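Local structure of beta-1,4-exocellulase (4B4H) at residues 57-60 / 61-65. The protein probably hydrolyses the beta-1,4-glycosidic bonds of cellulose as a family 6 cellobiohydrolase, of which this chain is the catalytic domain. Sequence-based numbering, arbitrary orientation. Where two conformers were deposited one is given.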
# COMPACT_ATOMS: atom_id res chain seq x y z
N MET A 57 -19.68 10.12 -4.07
CA MET A 57 -18.65 11.14 -4.19
C MET A 57 -17.62 10.76 -5.26
O MET A 57 -16.93 9.73 -5.14
CB MET A 57 -17.93 11.37 -2.86
CG MET A 57 -18.78 11.91 -1.72
SD MET A 57 -17.73 12.49 -0.37
CE MET A 57 -17.26 14.12 -0.94
N GLY A 58 -17.51 11.58 -6.29
CA GLY A 58 -16.45 11.44 -7.27
C GLY A 58 -15.24 12.22 -6.82
O GLY A 58 -15.23 12.83 -5.73
N LEU A 59 -14.19 12.19 -7.65
CA LEU A 59 -12.97 12.90 -7.32
C LEU A 59 -13.26 14.37 -7.06
O LEU A 59 -12.79 14.93 -6.06
CB LEU A 59 -11.90 12.74 -8.41
CG LEU A 59 -10.56 13.44 -8.11
CD1 LEU A 59 -9.97 13.06 -6.75
CD2 LEU A 59 -9.55 13.19 -9.21
N ARG A 60 -14.03 14.99 -7.96
CA ARG A 60 -14.38 16.40 -7.84
C ARG A 60 -15.07 16.65 -6.50
O ARG A 60 -14.73 17.58 -5.78
CB ARG A 60 -15.27 16.84 -9.01
CG ARG A 60 -15.81 18.25 -8.87
CD ARG A 60 -16.45 18.75 -10.16
NE ARG A 60 -17.10 20.04 -9.97
CZ ARG A 60 -18.28 20.19 -9.38
NH1 ARG A 60 -18.92 19.13 -8.92
NH2 ARG A 60 -18.81 21.40 -9.23
N ASP A 61 -16.03 15.78 -6.16
CA ASP A 61 -16.73 15.82 -4.87
C ASP A 61 -15.80 15.77 -3.65
O ASP A 61 -15.95 16.57 -2.73
CB ASP A 61 -17.76 14.68 -4.75
CG ASP A 61 -19.05 14.96 -5.51
OD1 ASP A 61 -19.45 16.14 -5.63
OD2 ASP A 61 -19.67 13.97 -5.97
N HIS A 62 -14.85 14.82 -3.63
CA HIS A 62 -13.88 14.76 -2.53
C HIS A 62 -12.96 15.95 -2.48
O HIS A 62 -12.56 16.39 -1.40
CB HIS A 62 -13.02 13.50 -2.60
CG HIS A 62 -13.73 12.24 -2.19
ND1 HIS A 62 -14.02 11.95 -0.90
CD2 HIS A 62 -14.20 11.17 -2.95
CE1 HIS A 62 -14.64 10.76 -0.83
NE2 HIS A 62 -14.76 10.28 -2.09
N LEU A 63 -12.58 16.47 -3.64
CA LEU A 63 -11.66 17.61 -3.67
C LEU A 63 -12.30 18.90 -3.17
O LEU A 63 -11.67 19.67 -2.43
CB LEU A 63 -11.07 17.78 -5.07
CG LEU A 63 -10.18 16.63 -5.54
CD1 LEU A 63 -9.74 16.91 -6.96
CD2 LEU A 63 -8.98 16.42 -4.62
N GLU A 64 -13.56 19.12 -3.55
CA GLU A 64 -14.39 20.20 -3.02
C GLU A 64 -14.53 20.11 -1.50
O GLU A 64 -14.43 21.12 -0.81
CB GLU A 64 -15.77 20.19 -3.69
CG GLU A 64 -15.73 20.65 -5.14
CD GLU A 64 -17.10 20.89 -5.75
OE1 GLU A 64 -18.10 20.34 -5.23
OE2 GLU A 64 -17.17 21.62 -6.76
N GLU A 65 -14.73 18.90 -0.99
CA GLU A 65 -14.82 18.70 0.45
C GLU A 65 -13.48 19.02 1.12
O GLU A 65 -13.44 19.67 2.18
CB GLU A 65 -15.32 17.29 0.78
CG GLU A 65 -15.40 16.95 2.27
CD GLU A 65 -16.46 17.75 3.04
OE1 GLU A 65 -17.19 18.55 2.43
OE2 GLU A 65 -16.56 17.57 4.28
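Met57, just ahead of helix 59-70, lies across one face of the His62 ring, and its side chain is worth following outward. Met57 CB makes a CH-pi contact there, 3.8 Å from the His62 ring centroid and displaced toward NE2. CG sets off anti to the carbonyl carbon (chi1 -63°), which carries the chain along the helix rather than away from it. Met57 SD then comes over the same face, 3.9 Å from the His62 centroid, as a Met-aromatic contact on the CE1 and ND1 side. The bend at chi3 (81°) turns Met57 CE in against the helix, where it meets Asp61 O at 3.3 Å and just reaches CB of Glu65. The hydrogen bond from His62 ND1 to the hydroxyl of Tyr13, a residue that also touches Met57, should help fix the rotation of the ring.

One residue on, Gly58 N gives a fairly straight hydrogen bond to Asp61 OD2, 3.2 Å, meeting the oxygen on its anti side and 21° out of the carboxylate plane. The carbonyl of Gly58 takes the first i to i+4 bond, from His62 N. On another side of the helix the extended Arg60 reaches Glu64: in the conformer described, one of two modelled, Arg60 NH2 lies 3.0 Å from Glu64 OE2, but the oxygen sits over a guanidinium face, so this salt bridge, to be read with caution, rests on charge and not on an N-H aimed at it. Leu59 CG rests on Leu63 CD1 at 3.7 Å, and both leucines pack inward on Ile117 of helix 103-121 and on strand 75-81. This is the N-terminal start, about two turns, of an amphipathic helix, with Gly58 as N-cap and Asp61 at N3, packed against the central, mainly parallel sheet of the family 6 catalytic domain.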